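Side-chain contacts in 5-cytosine DNA methyltransferase (Entamoeba histolytica, PDB 3QV2), which probably transfers methyl groups from S-adenosyl-L-methionine to carbon 5 of cytosine in DNA or tRNA: residues F182-Q187 against L321-K326; E206-P211 against L296-Q301; K237-I242 against R272-N277. All coordinates share one frame; numbering follows the deposited sequence.

Contact 1 lies on the opposite side of the chain's centre from the other two. Its centre is 42 Å from that of contact 2 and 37 Å from that of contact 3. Contacts 2 and 3 are neighbours, with centres 7 Å apart. They touch through a probable backbone hydrogen bond between Tyr208 O and Tyr273 N (2.9 Å), and Lys299 CE of contact 2 packs at 3.4 Å on Thr240 OG1 of contact 3. Helices 276-282 and 298-306, consecutive in the chain, start within these two contacts. All three contacts lie away from the annotated S-adenosyl-L-homocysteine and active-site residues.

Contact 1: residues F182-Q187 against L321-K326; sequences FKNEIQ and LFDDLK
Asn184 and Asp323 make the direct polar link between the loop 182-187 and the C-terminal tail 321-326. The amide nitrogen Asn184 ND2 donates to Asp323 OD2 over 3.0 Å. The bond is nearly straight, with an N-H...O angle of 163°. The acceptor lies close to the amide plane, but the donor comes from well above the carboxylate plane. The two flat groups are turned almost at right angles, 82° apart.

Asp323 has CG set between its backbone N and carbonyl carbon (chi1 81°), and this rotation brings the carboxylate out toward the loop. Two waters fill in between the carboxylate and the loop backbone. One receives the N-H of Asn184 and donates to Asp323 OD2, with the water oxygen 2.7 Å from OD2. The other receives the N-H of Lys183 and donates to Asp323 OD1 across a longer 3.3 Å. Asp323 OD1 also forms a salt bridge with Arg178, at the end of strand 172-178.

Beside it lies an apolar part. Phe182 turns its ring so that the edge atom CE1 comes within 4.2 Å of Leu321 CA. Phe182 CZ lies 4.4 Å from Leu321 CD1. Arg178 makes a cation-pi contact with the same ring, and Tyr320 stacks on it. Leu321 ends helix 311-321, and a type I beta turn from Phe322 to Leu325 follows. The contact therefore fastens the turn after the last helix to the loop leaving the central sheet of the methyltransferase fold.

Asp323 is buried, yet both its oxygens have partners. With Arg178 and the surrounding donors close by, it is probably ionised. The contact thus sets a buried carboxylate, satisfied by Arg178, Asn184 and the two waters, beside an apolar patch of similar extent.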
loop_
_atom_site.group_PDB
_atom_site.type_symbol
_atom_site.label_atom_id
_atom_site.label_comp_id
_atom_site.label_asym_id
_atom_site.label_seq_id
_atom_site.Cartn_x
_atom_site.Cartn_y
_atom_site.Cartn_z
ATOM N N PHE A 182 18.036 13.704 9.926
ATOM C CA PHE A 182 18.119 12.330 10.405
ATOM C C PHE A 182 19.506 12.045 10.972
ATOM O O PHE A 182 20.492 12.030 10.236
ATOM C CB PHE A 182 17.807 11.346 9.274
ATOM C CG PHE A 182 16.415 11.478 8.720
ATOM C CD1 PHE A 182 15.394 10.662 9.177
ATOM C CD2 PHE A 182 16.130 12.414 7.740
ATOM C CE1 PHE A 182 14.113 10.777 8.667
ATOM C CE2 PHE A 182 14.853 12.536 7.226
ATOM C CZ PHE A 182 13.843 11.716 7.690
ATOM N N LYS A 183 19.574 11.823 12.281
ATOM C CA LYS A 183 20.845 11.560 12.949
ATOM C C LYS A 183 21.325 10.131 12.728
ATOM O O LYS A 183 22.526 9.876 12.660
ATOM C CB LYS A 183 20.733 11.834 14.451
ATOM C CG LYS A 183 20.541 13.296 14.808
ATOM C CD LYS A 183 20.583 13.501 16.312
ATOM C CE LYS A 183 20.531 14.976 16.660
ATOM N NZ LYS A 183 20.686 15.204 18.121
ATOM N N ASN A 184 20.380 9.203 12.616
ATOM C CA ASN A 184 20.707 7.787 12.507
ATOM C C ASN A 184 20.531 7.244 11.095
ATOM O O ASN A 184 19.680 7.715 10.339
ATOM C CB ASN A 184 19.851 6.971 13.475
ATOM C CG ASN A 184 19.804 7.577 14.862
ATOM O OD1 ASN A 184 20.770 7.494 15.620
ATOM N ND2 ASN A 184 18.674 8.186 15.204
ATOM N N GLU A 185 21.340 6.251 10.741
ATOM C CA GLU A 185 21.168 5.557 9.470
ATOM C C GLU A 185 19.863 4.782 9.509
ATOM O O GLU A 185 19.514 4.200 10.534
ATOM C CB GLU A 185 22.320 4.582 9.218
ATOM C CG GLU A 185 23.684 5.226 9.077
ATOM C CD GLU A 185 24.736 4.244 8.588
ATOM O OE1 GLU A 185 25.825 4.183 9.198
ATOM O OE2 GLU A 185 24.472 3.535 7.592
ATOM N N ILE A 186 19.138 4.777 8.396
ATOM C CA ILE A 186 17.935 3.965 8.301
ATOM C C ILE A 186 18.308 2.503 8.499
ATOM O O ILE A 186 19.406 2.082 8.135
ATOM C CB ILE A 186 17.231 4.134 6.941
ATOM C CG1 ILE A 186 15.852 3.472 6.973
ATOM C CG2 ILE A 186 18.081 3.550 5.821
ATOM C CD1 ILE A 186 15.026 3.730 5.736
ATOM N N GLN A 187 17.403 1.730 9.087
ATOM C CA GLN A 187 17.681 0.324 9.340
ATOM C C GLN A 187 16.446 -0.547 9.144
ATOM O O GLN A 187 15.341 -0.183 9.547
ATOM C CB GLN A 187 18.239 0.135 10.752
ATOM C CG GLN A 187 17.262 0.483 11.863
ATOM C CD GLN A 187 17.880 0.358 13.241
ATOM O OE1 GLN A 187 17.178 0.344 14.252
ATOM N NE2 GLN A 187 19.204 0.265 13.287
ATOM N N LEU A 321 11.174 7.481 10.292
ATOM C CA LEU A 321 10.694 8.840 10.059
ATOM C C LEU A 321 10.442 9.605 11.356
ATOM O O LEU A 321 10.691 10.807 11.434
ATOM C CB LEU A 321 9.410 8.808 9.226
ATOM C CG LEU A 321 8.659 10.132 9.057
ATOM C CD1 LEU A 321 9.502 11.141 8.293
ATOM C CD2 LEU A 321 7.329 9.906 8.356
ATOM N N PHE A 322 9.945 8.903 12.370
ATOM C CA PHE A 322 9.577 9.536 13.634
ATOM C C PHE A 322 10.623 9.352 14.734
ATOM O O PHE A 322 10.342 9.602 15.906
ATOM C CB PHE A 322 8.231 9.000 14.127
ATOM C CG PHE A 322 7.052 9.485 13.333
ATOM C CD1 PHE A 322 6.428 10.678 13.658
ATOM C CD2 PHE A 322 6.560 8.746 12.269
ATOM C CE1 PHE A 322 5.341 11.127 12.935
ATOM C CE2 PHE A 322 5.472 9.191 11.543
ATOM C CZ PHE A 322 4.862 10.383 11.876
ATOM N N ASP A 323 11.827 8.927 14.364
ATOM C CA ASP A 323 12.858 8.643 15.360
ATOM C C ASP A 323 13.411 9.912 16.009
ATOM O O ASP A 323 14.298 9.850 16.859
ATOM C CB ASP A 323 13.987 7.798 14.759
ATOM C CG ASP A 323 14.984 8.621 13.967
ATOM O OD1 ASP A 323 14.669 9.772 13.605
ATOM O OD2 ASP A 323 16.088 8.104 13.699
ATOM N N ASP A 324 12.882 11.061 15.603
ATOM C CA ASP A 324 13.275 12.333 16.199
ATOM C C ASP A 324 12.355 12.688 17.365
ATOM O O ASP A 324 12.540 13.713 18.021
ATOM C CB ASP A 324 13.263 13.451 15.152
ATOM C CG ASP A 324 11.881 13.699 14.575
ATOM O OD1 ASP A 324 11.078 12.746 14.523
ATOM O OD2 ASP A 324 11.597 14.847 14.171
ATOM N N LEU A 325 11.370 11.830 17.620
ATOM C CA LEU A 325 10.387 12.077 18.673
ATOM C C LEU A 325 10.700 11.323 19.966
ATOM O O LEU A 325 9.960 11.428 20.945
ATOM C CB LEU A 325 8.976 11.719 18.189
ATOM C CG LEU A 325 8.359 12.571 17.077
ATOM C CD1 LEU A 325 6.884 12.238 16.914
ATOM C CD2 LEU A 325 8.547 14.056 17.353
ATOM N N LYS A 326 11.793 10.567 19.972
ATOM C CA LYS A 326 12.164 9.789 21.151
ATOM C C LYS A 326 13.400 10.353 21.856
ATOM O O LYS A 326 13.873 11.442 21.522
ATOM C CB LYS A 326 12.378 8.317 20.783
ATOM C CG LYS A 326 13.631 8.039 19.966
ATOM C CD LYS A 326 13.814 6.542 19.753
ATOM C CE LYS A 326 15.175 6.211 19.150
ATOM N NZ LYS A 326 15.300 6.624 17.722
HETATM O O HOH W 1 17.407 11.318 14.473
HETATM O O HOH W 2 17.402 9.248 11.647
#

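Contact 2: residues E206-P211 against L296-Q301; sequences ESYSIP and LTDKQQ
Tyr208 OH and Asp298 OD2 lie 2.7 Å apart, the hydroxyl donating to the carboxylate. The hydrogen bond is weak for all its shortness. Asp298 OD2 lies beside the phenol end, oblique to the ring, rather than straight beyond the hydroxyl, and is 3.2 Å from Tyr208 CZ as well. The side chains reach each other from opposite directions. Ring and carboxylate planes are only 23° apart. In Asp298, CG stands anti to the carbonyl carbon (chi1 -71°), which sends the carboxylate out toward the tyrosine.

Asp298 is the first residue of helix 298-306, after Thr297 at the N-cap. A negative charge here probably suits the positive end of the helix. Gln300 OE1 accepts from Thr297 N at 2.9 Å. The N3 side chain thus caps the N-cap amide, one half of the capping-box pattern. Gln301 folds back so that its NE2 donates to Leu296 O over 3.0 Å, from above the carbonyl plane. Its OE1 is bonded to Thr291. In this C5-methyltransferase fold, helix 298-306 runs into the GNSV sequence recognisable as motif X of the family.

On the other side, Tyr208 closes the short 3-10 segment 206-208. Glu206 O is held by two donors of the same residue. Ser209 OG donates to Glu206 O at 2.6 Å, in the carbonyl plane and on a lone pair, and Ser209 N adds a backbone bond at 3.1 Å. This pins the turn from which the tyrosine extends. Pro276, at the start of helix 276-282, packs against the side chains of Tyr208, Asp298 and Gln301.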
loop_
_atom_site.group_PDB
_atom_site.type_symbol
_atom_site.label_atom_id
_atom_site.label_comp_id
_atom_site.label_asym_id
_atom_site.label_seq_id
_atom_site.Cartn_x
_atom_site.Cartn_y
_atom_site.Cartn_z
ATOM N N GLU A 206 -14.839 -23.755 -2.053
ATOM C CA GLU A 206 -14.360 -24.187 -3.364
ATOM C C GLU A 206 -14.579 -23.117 -4.432
ATOM O O GLU A 206 -14.068 -23.229 -5.547
ATOM C CB GLU A 206 -15.029 -25.496 -3.796
ATOM C CG GLU A 206 -16.438 -25.326 -4.336
ATOM C CD GLU A 206 -16.763 -26.318 -5.439
ATOM O OE1 GLU A 206 -15.841 -26.685 -6.200
ATOM O OE2 GLU A 206 -17.936 -26.736 -5.542
ATOM N N SER A 207 -15.336 -22.081 -4.087
ATOM C CA SER A 207 -15.640 -21.012 -5.031
ATOM C C SER A 207 -14.406 -20.172 -5.338
ATOM O O SER A 207 -14.468 -19.224 -6.121
ATOM C CB SER A 207 -16.760 -20.116 -4.493
ATOM O OG SER A 207 -16.345 -19.433 -3.322
ATOM N N TYR A 208 -13.286 -20.524 -4.716
ATOM C CA TYR A 208 -12.040 -19.790 -4.908
ATOM C C TYR A 208 -11.054 -20.540 -5.801
ATOM O O TYR A 208 -10.086 -19.959 -6.292
ATOM C CB TYR A 208 -11.387 -19.464 -3.560
ATOM C CG TYR A 208 -12.035 -18.312 -2.822
ATOM C CD1 TYR A 208 -12.898 -18.538 -1.758
ATOM C CD2 TYR A 208 -11.782 -16.996 -3.191
ATOM C CE1 TYR A 208 -13.491 -17.485 -1.081
ATOM C CE2 TYR A 208 -12.370 -15.938 -2.522
ATOM C CZ TYR A 208 -13.223 -16.189 -1.468
ATOM O OH TYR A 208 -13.808 -15.135 -0.802
ATOM N N SER A 209 -11.306 -21.827 -6.009
ATOM C CA SER A 209 -10.441 -22.646 -6.851
ATOM C C SER A 209 -10.554 -22.250 -8.319
ATOM O O SER A 209 -11.626 -21.868 -8.789
ATOM C CB SER A 209 -10.759 -24.134 -6.670
ATOM O OG SER A 209 -12.129 -24.399 -6.918
ATOM N N ILE A 210 -9.440 -22.342 -9.038
ATOM C CA ILE A 210 -9.406 -21.983 -10.450
ATOM C C ILE A 210 -10.258 -22.946 -11.269
ATOM O O ILE A 210 -10.067 -24.160 -11.200
ATOM C CB ILE A 210 -7.967 -22.019 -11.003
ATOM C CG1 ILE A 210 -6.969 -21.530 -9.951
ATOM C CG2 ILE A 210 -7.864 -21.190 -12.275
ATOM C CD1 ILE A 210 -7.115 -20.068 -9.597
ATOM N N PRO A 211 -11.207 -22.404 -12.048
ATOM C CA PRO A 211 -12.040 -23.218 -12.939
ATOM C C PRO A 211 -11.183 -24.029 -13.911
ATOM O O PRO A 211 -10.166 -23.532 -14.397
ATOM C CB PRO A 211 -12.862 -22.170 -13.697
ATOM C CG PRO A 211 -12.905 -20.989 -12.781
ATOM C CD PRO A 211 -11.566 -20.976 -12.102
ATOM N N LEU A 296 -20.125 -6.020 -0.046
ATOM C CA LEU A 296 -18.974 -5.949 -0.941
ATOM C C LEU A 296 -18.570 -7.323 -1.472
ATOM O O LEU A 296 -18.335 -8.254 -0.701
ATOM C CB LEU A 296 -17.786 -5.288 -0.235
ATOM C CG LEU A 296 -17.957 -3.812 0.138
ATOM C CD1 LEU A 296 -16.717 -3.287 0.839
ATOM C CD2 LEU A 296 -18.266 -2.974 -1.092
ATOM N N THR A 297 -18.493 -7.442 -2.794
ATOM C CA THR A 297 -18.070 -8.684 -3.434
ATOM C C THR A 297 -16.563 -8.881 -3.309
ATOM O O THR A 297 -15.837 -7.961 -2.928
ATOM C CB THR A 297 -18.451 -8.710 -4.927
ATOM O OG1 THR A 297 -17.847 -7.596 -5.597
ATOM C CG2 THR A 297 -19.962 -8.640 -5.096
ATOM N N ASP A 298 -16.096 -10.084 -3.631
ATOM C CA ASP A 298 -14.669 -10.382 -3.576
ATOM C C ASP A 298 -13.882 -9.478 -4.521
ATOM O O ASP A 298 -12.803 -9.001 -4.176
ATOM C CB ASP A 298 -14.401 -11.853 -3.899
ATOM C CG ASP A 298 -14.859 -12.785 -2.797
ATOM O OD1 ASP A 298 -15.144 -12.299 -1.682
ATOM O OD2 ASP A 298 -14.923 -14.008 -3.040
ATOM N N LYS A 299 -14.431 -9.245 -5.709
ATOM C CA LYS A 299 -13.803 -8.360 -6.683
ATOM C C LYS A 299 -13.515 -6.986 -6.086
ATOM O O LYS A 299 -12.395 -6.484 -6.173
ATOM C CB LYS A 299 -14.684 -8.218 -7.927
ATOM C CG LYS A 299 -14.824 -9.496 -8.733
ATOM C CD LYS A 299 -13.471 -9.983 -9.232
ATOM C CE LYS A 299 -13.589 -11.326 -9.937
ATOM N NZ LYS A 299 -14.465 -11.258 -11.139
ATOM N N GLN A 300 -14.533 -6.384 -5.478
ATOM C CA GLN A 300 -14.396 -5.066 -4.865
ATOM C C GLN A 300 -13.321 -5.054 -3.778
ATOM O O GLN A 300 -12.570 -4.088 -3.648
ATOM C CB GLN A 300 -15.740 -4.603 -4.296
ATOM C CG GLN A 300 -16.794 -4.311 -5.356
ATOM C CD GLN A 300 -18.177 -4.107 -4.766
ATOM O OE1 GLN A 300 -18.535 -4.732 -3.768
ATOM N NE2 GLN A 300 -18.961 -3.228 -5.381
ATOM N N GLN A 301 -13.247 -6.133 -3.005
ATOM C CA GLN A 301 -12.248 -6.250 -1.948
ATOM C C GLN A 301 -10.856 -6.458 -2.536
ATOM O O GLN A 301 -9.881 -5.860 -2.079
ATOM C CB GLN A 301 -12.601 -7.399 -1.002
ATOM C CG GLN A 301 -13.992 -7.293 -0.397
ATOM C CD GLN A 301 -14.362 -8.503 0.438
ATOM O OE1 GLN A 301 -13.524 -9.069 1.139
ATOM N NE2 GLN A 301 -15.625 -8.908 0.364
#

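Contact 3: residues K237-I242 against R272-N277; sequences KSYTKI and RYFTPN
Tyr239, Thr240 and Tyr273 form the dense part of this contact. Thr240 CG2 sits over one face of the Tyr273 ring, offset toward the rim. This is a CH-pi contact, with Thr240 CG2 3.8 Å from the Tyr273 ring centroid. Thr240 CG2 is also 3.5 Å from Tyr273 CG. Tyr273 in turn points an edge at the face of Tyr239, a T-shaped pair with planes 85° apart and centroids separated by 5.7 Å.

Tyr239 has CG anti to its own backbone nitrogen (chi1 -177°), which carries the ring across to 272-277. There Tyr239 OH receives the N-H of Phe274 at 2.9 Å, with an N-H...O angle of 159°. The donor lies in the plane of the tyrosine ring, at its edge. The hydroxyl is also hydrogen-bonded to the carbonyl of Ser248, so this buried oxygen has two partners and its direction is fixed. Phe274 CD2 comes within 3.6 Å of Tyr239 OH, the hydroxyl lying at the edge of the phenylalanine ring.

The sequence from Arg272 through helix 276-282 matches motif IX of the C5-methyltransferases. Consistent with this, Arg272 NH1 makes a salt bridge to Glu278 and also donates to Tyr273 O at 3.2 Å. Thr275 is the N-cap of the helix. Tyr302 of helix 298-306 meets the Tyr239 ring edge-to-face.

Past Thr240 the packing gives way to solvent. The backbone of Thr240 takes a left-handed conformation, and after it Lys241 and Ile242 direct their side chains away from 272-277. Both are exposed, and their amide nitrogens share Ser238 O as acceptor.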
loop_
_atom_site.group_PDB
_atom_site.type_symbol
_atom_site.label_atom_id
_atom_site.label_comp_id
_atom_site.label_asym_id
_atom_site.label_seq_id
_atom_site.Cartn_x
_atom_site.Cartn_y
_atom_site.Cartn_z
ATOM N N LYS A 237 -4.789 -4.807 -8.362
ATOM C CA LYS A 237 -6.217 -4.516 -8.364
ATOM C C LYS A 237 -7.076 -5.584 -9.046
ATOM O O LYS A 237 -8.144 -5.937 -8.549
ATOM C CB LYS A 237 -6.460 -3.156 -9.020
ATOM C CG LYS A 237 -7.870 -2.617 -8.871
ATOM C CD LYS A 237 -7.958 -1.195 -9.407
ATOM C CE LYS A 237 -9.297 -0.550 -9.084
ATOM N NZ LYS A 237 -9.337 0.877 -9.519
ATOM N N SER A 238 -6.608 -6.093 -10.181
ATOM C CA SER A 238 -7.417 -6.994 -11.000
ATOM C C SER A 238 -7.186 -8.474 -10.705
ATOM O O SER A 238 -7.447 -9.327 -11.554
ATOM C CB SER A 238 -7.175 -6.719 -12.486
ATOM O OG SER A 238 -7.549 -5.394 -12.828
ATOM N N TYR A 239 -6.705 -8.782 -9.506
ATOM C CA TYR A 239 -6.453 -10.171 -9.134
ATOM C C TYR A 239 -7.742 -10.982 -9.239
ATOM O O TYR A 239 -8.809 -10.510 -8.853
ATOM C CB TYR A 239 -5.867 -10.252 -7.722
ATOM C CG TYR A 239 -5.508 -11.651 -7.270
ATOM C CD1 TYR A 239 -4.536 -12.391 -7.933
ATOM C CD2 TYR A 239 -6.125 -12.223 -6.165
ATOM C CE1 TYR A 239 -4.202 -13.668 -7.515
ATOM C CE2 TYR A 239 -5.797 -13.498 -5.743
ATOM C CZ TYR A 239 -4.837 -14.215 -6.419
ATOM O OH TYR A 239 -4.513 -15.483 -5.993
ATOM N N THR A 240 -7.626 -12.196 -9.775
ATOM C CA THR A 240 -8.763 -13.087 -10.035
ATOM C C THR A 240 -9.606 -12.649 -11.231
ATOM O O THR A 240 -10.598 -13.294 -11.571
ATOM C CB THR A 240 -9.678 -13.292 -8.799
ATOM O OG1 THR A 240 -10.519 -12.148 -8.613
ATOM C CG2 THR A 240 -8.851 -13.539 -7.547
ATOM N N LYS A 241 -9.207 -11.553 -11.868
ATOM C CA LYS A 241 -9.882 -11.078 -13.070
ATOM C C LYS A 241 -8.948 -11.233 -14.266
ATOM O O LYS A 241 -9.329 -11.780 -15.300
ATOM C CB LYS A 241 -10.303 -9.615 -12.910
ATOM C CG LYS A 241 -11.383 -9.155 -13.882
ATOM C CD LYS A 241 -12.714 -9.833 -13.587
ATOM C CE LYS A 241 -13.838 -9.279 -14.451
ATOM N NZ LYS A 241 -13.619 -9.547 -15.899
ATOM N N ILE A 242 -7.722 -10.744 -14.114
ATOM C CA ILE A 242 -6.687 -10.917 -15.126
ATOM C C ILE A 242 -5.641 -11.887 -14.598
ATOM O O ILE A 242 -5.206 -11.778 -13.453
ATOM C CB ILE A 242 -6.011 -9.582 -15.495
ATOM C CG1 ILE A 242 -6.929 -8.741 -16.387
ATOM C CG2 ILE A 242 -4.691 -9.829 -16.210
ATOM C CD1 ILE A 242 -8.154 -8.205 -15.680
ATOM N N ARG A 272 -6.123 -22.666 -6.338
ATOM C CA ARG A 272 -7.129 -21.670 -5.985
ATOM C C ARG A 272 -6.493 -20.297 -5.837
ATOM O O ARG A 272 -5.293 -20.183 -5.586
ATOM C CB ARG A 272 -7.829 -22.047 -4.677
ATOM C CG ARG A 272 -6.940 -21.965 -3.445
ATOM C CD ARG A 272 -7.752 -22.085 -2.164
ATOM N NE ARG A 272 -6.900 -22.155 -0.980
ATOM C CZ ARG A 272 -6.513 -21.098 -0.271
ATOM N NH1 ARG A 272 -6.900 -19.881 -0.624
ATOM N NH2 ARG A 272 -5.737 -21.261 0.791
ATOM N N TYR A 273 -7.298 -19.252 -5.994
ATOM C CA TYR A 273 -6.838 -17.904 -5.705
ATOM C C TYR A 273 -6.719 -17.746 -4.200
ATOM O O TYR A 273 -7.406 -18.432 -3.442
ATOM C CB TYR A 273 -7.821 -16.857 -6.233
ATOM C CG TYR A 273 -8.120 -16.950 -7.712
ATOM C CD1 TYR A 273 -7.199 -16.519 -8.656
ATOM C CD2 TYR A 273 -9.334 -17.449 -8.161
ATOM C CE1 TYR A 273 -7.474 -16.596 -10.010
ATOM C CE2 TYR A 273 -9.620 -17.530 -9.508
ATOM C CZ TYR A 273 -8.687 -17.103 -10.428
ATOM O OH TYR A 273 -8.974 -17.185 -11.770
ATOM N N PHE A 274 -5.844 -16.850 -3.766
ATOM C CA PHE A 274 -5.822 -16.455 -2.367
ATOM C C PHE A 274 -7.081 -15.644 -2.088
ATOM O O PHE A 274 -7.525 -14.867 -2.933
ATOM C CB PHE A 274 -4.579 -15.623 -2.055
ATOM C CG PHE A 274 -3.296 -16.409 -2.084
ATOM C CD1 PHE A 274 -2.911 -17.169 -0.992
ATOM C CD2 PHE A 274 -2.468 -16.377 -3.195
ATOM C CE1 PHE A 274 -1.731 -17.890 -1.008
ATOM C CE2 PHE A 274 -1.284 -17.094 -3.219
ATOM C CZ PHE A 274 -0.916 -17.853 -2.122
ATOM N N THR A 275 -7.664 -15.832 -0.909
ATOM C CA THR A 275 -8.869 -15.099 -0.538
ATOM C C THR A 275 -8.523 -13.663 -0.163
ATOM O O THR A 275 -7.369 -13.362 0.137
ATOM C CB THR A 275 -9.585 -15.760 0.652
ATOM O OG1 THR A 275 -8.829 -15.535 1.849
ATOM C CG2 THR A 275 -9.740 -17.254 0.418
ATOM N N PRO A 276 -9.523 -12.770 -0.184
ATOM C CA PRO A 276 -9.292 -11.383 0.231
ATOM C C PRO A 276 -8.672 -11.322 1.625
ATOM O O PRO A 276 -7.754 -10.538 1.868
ATOM C CB PRO A 276 -10.702 -10.792 0.259
ATOM C CG PRO A 276 -11.469 -11.605 -0.725
ATOM C CD PRO A 276 -10.908 -12.995 -0.635
ATOM N N ASN A 277 -9.177 -12.158 2.526
ATOM C CA ASN A 277 -8.706 -12.188 3.903
ATOM C C ASN A 277 -7.241 -12.602 3.998
ATOM O O ASN A 277 -6.508 -12.135 4.870
ATOM C CB ASN A 277 -9.583 -13.122 4.742
ATOM C CG ASN A 277 -9.333 -12.981 6.230
ATOM O OD1 ASN A 277 -8.726 -13.850 6.855
ATOM N ND2 ASN A 277 -9.799 -11.878 6.805
#